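Local coordinates for taurocyamine kinase (Schistosoma mansoni, PDB 4WOD), which reversibly transfers phosphate between ATP and guanidino phosphagens, converting taurocyamine and ATP into N-phosphotaurocyamine and ADP with magnesium as cofactor, at residues G158-T163 and A244-E249; D446-K451 and R689-T694. The protein carries 4 engineered substitutions. All coordinates share one frame; numbering follows the deposited sequence.

Contact 1: G158-T163 and A244-E249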
loop_
_atom_site.group_PDB
_atom_site.type_symbol
_atom_site.label_atom_id
_atom_site.label_comp_id
_atom_site.label_asym_id
_atom_site.label_seq_id
_atom_site.Cartn_x
_atom_site.Cartn_y
_atom_site.Cartn_z
ATOM N N GLY A 158 32.341 -18.111 -28.339
ATOM C CA GLY A 158 31.765 -17.094 -29.204
ATOM C C GLY A 158 31.139 -15.842 -28.629
ATOM O O GLY A 158 31.832 -14.873 -28.348
ATOM N N GLU A 159 29.819 -15.869 -28.471
ATOM C CA GLU A 159 29.037 -14.709 -28.021
ATOM C C GLU A 159 29.593 -14.049 -26.764
ATOM O O GLU A 159 29.537 -12.828 -26.605
ATOM C CB GLU A 159 27.587 -15.126 -27.765
ATOM C CG GLU A 159 26.683 -13.983 -27.332
ATOM C CD GLU A 159 25.248 -14.420 -27.172
ATOM O OE1 GLU A 159 25.022 -15.633 -26.981
ATOM O OE2 GLU A 159 24.349 -13.553 -27.246
ATOM N N TYR A 160 30.154 -14.861 -25.882
ATOM C CA TYR A 160 30.578 -14.361 -24.588
ATOM C C TYR A 160 32.010 -13.856 -24.585
ATOM O O TYR A 160 32.489 -13.378 -23.560
ATOM C CB TYR A 160 30.371 -15.451 -23.537
ATOM C CG TYR A 160 28.932 -15.906 -23.544
ATOM C CD1 TYR A 160 27.940 -15.140 -22.949
ATOM C CD2 TYR A 160 28.560 -17.063 -24.197
ATOM C CE1 TYR A 160 26.619 -15.543 -22.973
ATOM C CE2 TYR A 160 27.252 -17.469 -24.235
ATOM C CZ TYR A 160 26.284 -16.704 -23.623
ATOM O OH TYR A 160 24.983 -17.127 -23.670
ATOM N N GLU A 161 32.679 -13.916 -25.734
ATOM C CA GLU A 161 34.064 -13.465 -25.803
ATOM C C GLU A 161 34.157 -12.001 -25.427
ATOM O O GLU A 161 33.341 -11.184 -25.853
ATOM C CB GLU A 161 34.662 -13.691 -27.194
ATOM C CG GLU A 161 36.123 -13.274 -27.281
ATOM C CD GLU A 161 37.018 -14.356 -27.858
ATOM O OE1 GLU A 161 37.283 -14.316 -29.080
ATOM O OE2 GLU A 161 37.459 -15.242 -27.094
ATOM N N GLY A 162 35.150 -11.668 -24.611
ATOM C CA GLY A 162 35.250 -10.322 -24.085
ATOM C C GLY A 162 36.460 -10.119 -23.198
ATOM O O GLY A 162 37.461 -10.809 -23.339
ATOM N N THR A 163 36.353 -9.183 -22.265
ATOM C CA THR A 163 37.498 -8.768 -21.473
ATOM C C THR A 163 37.254 -8.769 -19.965
ATOM O O THR A 163 36.234 -8.261 -19.487
ATOM C CB THR A 163 37.944 -7.359 -21.887
ATOM O OG1 THR A 163 38.267 -7.364 -23.285
ATOM C CG2 THR A 163 39.160 -6.918 -21.086
ATOM N N ALA A 244 20.938 -17.699 -19.663
ATOM C CA ALA A 244 20.810 -19.114 -19.334
ATOM C C ALA A 244 21.970 -19.904 -19.929
ATOM O O ALA A 244 22.561 -20.754 -19.257
ATOM C CB ALA A 244 19.493 -19.665 -19.834
ATOM N N ASP A 245 22.290 -19.631 -21.191
ATOM C CA ASP A 245 23.383 -20.348 -21.869
ATOM C C ASP A 245 24.702 -20.214 -21.113
ATOM O O ASP A 245 25.398 -21.207 -20.904
ATOM C CB ASP A 245 23.582 -19.854 -23.301
ATOM C CG ASP A 245 22.560 -20.417 -24.269
ATOM O OD1 ASP A 245 21.866 -21.393 -23.907
ATOM O OD2 ASP A 245 22.470 -19.894 -25.405
ATOM N N ALA A 246 25.017 -18.996 -20.685
ATOM C CA ALA A 246 26.290 -18.710 -20.032
ATOM C C ALA A 246 26.438 -19.434 -18.702
ATOM O O ALA A 246 27.502 -20.004 -18.416
ATOM C CB ALA A 246 26.460 -17.211 -19.823
ATOM N N ILE A 247 25.390 -19.413 -17.884
ATOM C CA ILE A 247 25.529 -19.991 -16.546
ATOM C C ILE A 247 25.603 -21.522 -16.644
ATOM O O ILE A 247 26.309 -22.178 -15.877
ATOM C CB ILE A 247 24.385 -19.535 -15.602
ATOM C CG1 ILE A 247 24.780 -19.759 -14.132
ATOM C CG2 ILE A 247 23.070 -20.204 -15.943
ATOM C CD1 ILE A 247 26.072 -19.012 -13.732
ATOM N N GLN A 248 24.899 -22.090 -17.615
ATOM C CA GLN A 248 25.010 -23.513 -17.871
ATOM C C GLN A 248 26.439 -23.865 -18.290
ATOM O O GLN A 248 27.017 -24.836 -17.791
ATOM C CB GLN A 248 23.970 -23.930 -18.928
ATOM C CG GLN A 248 22.530 -23.736 -18.421
ATOM C CD GLN A 248 21.461 -24.171 -19.419
ATOM O OE1 GLN A 248 21.723 -24.321 -20.615
ATOM N NE2 GLN A 248 20.256 -24.406 -18.920
ATOM N N GLU A 249 27.031 -23.055 -19.159
ATOM C CA GLU A 249 28.423 -23.272 -19.555
ATOM C C GLU A 249 29.366 -23.137 -18.342
ATOM O O GLU A 249 30.218 -23.993 -18.120
ATOM C CB GLU A 249 28.829 -22.307 -20.675
ATOM C CG GLU A 249 28.052 -22.540 -21.986
ATOM C CD GLU A 249 28.709 -21.921 -23.226
ATOM O OE1 GLU A 249 29.551 -21.005 -23.090
ATOM O OE2 GLU A 249 28.380 -22.359 -24.354
HETATM O O HOH W 1 24.301 -18.038 -26.132
#
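The ring of Y160 has a carbon on each face. A246 CB lies over one face, 4.0 Å from the ring centroid and 30° off the normal, in a CH-pi contact. E159 CB, from the preceding residue, covers the opposite face near the rim. The methyl is displaced toward one edge, so A246 CB comes nearest to Y160 CE1, at 3.6 Å. Y160 CG stands anti to the carbonyl carbon (chi1 -56°), which sends the ring from the short 3-10 turn to helix 236-251. F215 also meets the ring, edge to face.

The phenol oxygen reaches the helix backbone. D245 CB is 3.1 Å from Y160 OH, a tight fit. The D245 carboxylate plane is turned 83° from the ring, and the two side chains cross at about a right angle. The phenol hydroxyl is hydrogen-bonded to the carbonyl O of R242, one turn earlier in the helix. A water donates to Y160 OH, at 2.7 Å, which fits the hydroxyl giving its hydrogen to R242 O. The same water donates to E159 OE1 and D245 OD2, at 2.7 Å each. E249 OE1 comes to the ring obliquely, at a looser distance.

This contact packs the turn before outer strand 162-166 against a helix of the catalytic domain. No direct hydrogen bond joins the two segments; between them the methyl packing and the water do the joining, and the bond from Y160 OH to R242 O ties the turn to the same helix. E159 OE1 and D245 OD2 are 5.2 Å apart and probably both negative. The water between them would ease their repulsion, as may the weak, long ion pair of E159 with R242. Water has two hydrogens for three oxygens, so these bonds are probably shared.

Contact 2: D446-K451 and R689-T694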
loop_
_atom_site.group_PDB
_atom_site.type_symbol
_atom_site.label_atom_id
_atom_site.label_comp_id
_atom_site.label_asym_id
_atom_site.label_seq_id
_atom_site.Cartn_x
_atom_site.Cartn_y
_atom_site.Cartn_z
ATOM N N ASP A 446 -32.765 1.030 -3.309
ATOM C CA ASP A 446 -32.487 -0.273 -2.693
ATOM C C ASP A 446 -31.831 -0.129 -1.316
ATOM O O ASP A 446 -32.345 -0.647 -0.322
ATOM C CB ASP A 446 -31.586 -1.101 -3.612
ATOM C CG ASP A 446 -31.597 -2.596 -3.285
ATOM O OD1 ASP A 446 -31.902 -2.973 -2.132
ATOM O OD2 ASP A 446 -31.282 -3.394 -4.197
ATOM N N TYR A 447 -30.705 0.580 -1.257
ATOM C CA TYR A 447 -29.970 0.740 0.005
ATOM C C TYR A 447 -30.835 1.352 1.114
ATOM O O TYR A 447 -30.876 0.841 2.231
ATOM C CB TYR A 447 -28.712 1.603 -0.212
ATOM C CG TYR A 447 -27.785 1.695 0.988
ATOM C CD1 TYR A 447 -26.659 0.882 1.084
ATOM C CD2 TYR A 447 -28.031 2.591 2.025
ATOM C CE1 TYR A 447 -25.803 0.949 2.185
ATOM C CE2 TYR A 447 -27.179 2.667 3.126
ATOM C CZ TYR A 447 -26.067 1.852 3.192
ATOM O OH TYR A 447 -25.220 1.924 4.274
ATOM N N HIS A 448 -31.518 2.454 0.810
ATOM C CA HIS A 448 -32.301 3.166 1.824
ATOM C C HIS A 448 -33.753 2.686 1.973
ATOM O O HIS A 448 -34.507 3.239 2.772
ATOM C CB HIS A 448 -32.275 4.661 1.519
ATOM C CG HIS A 448 -30.895 5.233 1.538
ATOM N ND1 HIS A 448 -30.262 5.596 2.706
ATOM C CD2 HIS A 448 -30.003 5.444 0.542
ATOM C CE1 HIS A 448 -29.043 6.024 2.426
ATOM N NE2 HIS A 448 -28.865 5.955 1.119
ATOM N N GLY A 449 -34.135 1.656 1.222
ATOM C CA GLY A 449 -35.496 1.138 1.265
ATOM C C GLY A 449 -36.574 2.156 0.912
ATOM O O GLY A 449 -37.585 2.284 1.618
ATOM N N VAL A 450 -36.364 2.883 -0.180
ATOM C CA VAL A 450 -37.298 3.918 -0.602
ATOM C C VAL A 450 -37.647 3.761 -2.072
ATOM O O VAL A 450 -37.356 2.726 -2.691
ATOM C CB VAL A 450 -36.745 5.336 -0.366
ATOM C CG1 VAL A 450 -36.444 5.551 1.115
ATOM C CG2 VAL A 450 -35.505 5.584 -1.206
ATOM N N LYS A 451 -38.294 4.782 -2.623
ATOM C CA LYS A 451 -38.704 4.758 -4.024
ATOM C C LYS A 451 -38.849 6.170 -4.568
ATOM O O LYS A 451 -38.961 7.137 -3.802
ATOM C CB LYS A 451 -40.023 3.989 -4.197
ATOM C CG LYS A 451 -40.982 4.118 -3.033
ATOM C CD LYS A 451 -41.481 2.753 -2.595
ATOM C CE LYS A 451 -42.275 2.846 -1.294
ATOM N NZ LYS A 451 -41.410 3.266 -0.142
ATOM N N ARG A 689 -31.246 4.884 9.697
ATOM C CA ARG A 689 -31.782 5.657 8.579
ATOM C C ARG A 689 -30.982 6.926 8.317
ATOM O O ARG A 689 -30.434 7.525 9.248
ATOM C CB ARG A 689 -33.245 6.011 8.833
ATOM C CG ARG A 689 -34.158 4.786 8.875
ATOM C CD ARG A 689 -35.545 5.162 9.352
ATOM N NE ARG A 689 -36.358 5.693 8.269
ATOM C CZ ARG A 689 -37.533 6.290 8.437
ATOM N NH1 ARG A 689 -38.036 6.451 9.656
ATOM N NH2 ARG A 689 -38.199 6.731 7.380
ATOM N N ARG A 690 -30.928 7.341 7.051
ATOM C CA ARG A 690 -30.281 8.609 6.667
ATOM C C ARG A 690 -31.180 9.429 5.755
ATOM O O ARG A 690 -31.204 10.664 5.814
ATOM C CB ARG A 690 -28.955 8.359 5.941
ATOM C CG ARG A 690 -27.939 7.596 6.745
ATOM C CD ARG A 690 -27.192 8.509 7.702
ATOM N NE ARG A 690 -26.098 7.772 8.342
ATOM C CZ ARG A 690 -26.260 6.989 9.406
ATOM N NH1 ARG A 690 -27.464 6.867 9.954
ATOM N NH2 ARG A 690 -25.225 6.339 9.928
ATOM N N LEU A 691 -31.903 8.710 4.901
ATOM C CA LEU A 691 -32.671 9.300 3.810
ATOM C C LEU A 691 -34.145 8.916 3.959
ATOM O O LEU A 691 -34.459 7.783 4.315
ATOM C CB LEU A 691 -32.108 8.814 2.467
ATOM C CG LEU A 691 -32.783 9.221 1.164
ATOM C CD1 LEU A 691 -32.499 10.675 0.904
ATOM C CD2 LEU A 691 -32.292 8.367 0.017
ATOM N N GLY A 692 -35.048 9.857 3.711
ATOM C CA GLY A 692 -36.470 9.575 3.808
ATOM C C GLY A 692 -37.070 10.003 5.133
ATOM O O GLY A 692 -38.213 9.679 5.449
ATOM N N LEU A 693 -36.296 10.745 5.914
ATOM C CA LEU A 693 -36.755 11.221 7.208
ATOM C C LEU A 693 -36.078 12.561 7.508
ATOM O O LEU A 693 -35.106 12.927 6.843
ATOM C CB LEU A 693 -36.460 10.181 8.299
ATOM C CG LEU A 693 -35.050 10.085 8.906
ATOM C CD1 LEU A 693 -35.029 9.041 10.027
ATOM C CD2 LEU A 693 -33.965 9.772 7.884
ATOM N N THR A 694 -36.585 13.312 8.482
ATOM C CA THR A 694 -35.940 14.583 8.803
ATOM C C THR A 694 -34.813 14.373 9.818
ATOM O O THR A 694 -34.669 13.289 10.389
ATOM C CB THR A 694 -36.935 15.622 9.355
ATOM O OG1 THR A 694 -37.444 15.160 10.607
ATOM C CG2 THR A 694 -38.090 15.862 8.369
HETATM O O HOH W 2 -31.775 5.582 5.245
#
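L691 crosses the imidazole of H448 at about a right angle. L691 CB sits over one ring face, 4.0 Å from the centroid and 23° off the normal, a CH-pi contact. Its CG is anti to the backbone N (chi1 176°), and the CD2 branch runs on over the same face: L691 CD2 is 3.7 Å from H448 CD2. Y447 CD2 lies over the centre of the opposite face, so the imidazole is sandwiched. R690 CB approaches the ring obliquely. V450 adds a loose apolar touch, its CG2 4.4 Å from L691 CD2.

G449, with positive phi, leaves the last turn of the helix in a Schellman motif. R690 turns its guanidinium away from the histidine, and NH1 bonds to the carbonyls of R689 and N687.

The ring edge is polar. A water lies in the ring plane, 3.0 Å from H448 ND1, and accepts a bond from R690 N at 2.7 Å. H448 NE2 is hydrogen-bonded to the carbonyl O of P632, beside C631, the predicted active-site residue. Two covered faces and partners at both nitrogens probably hold the imidazole in one orientation. A carbonyl can only accept, so NE2 carries the hydrogen of that bond.

In the fold
The two contacts lie on opposite sides of the chain's centre. Their centres are 72 Å apart and their nearest atoms about 54 Å, so they do not touch. Contact 1 belongs to the catalytic domain of the first repeat, the repeat whose N-terminal and catalytic parts together hold the arginine. It is packing at some distance from the nucleotide site: the A246 side chain is about 11 Å from that of V122, a predicted ATP-binding residue. Contact 2 joins the N-terminal and catalytic parts of the second kinase unit. It lies closer to a site: the R690 side chain is about 3 Å from that of R640 and about 4 Å from that of R486, both predicted to bind ATP.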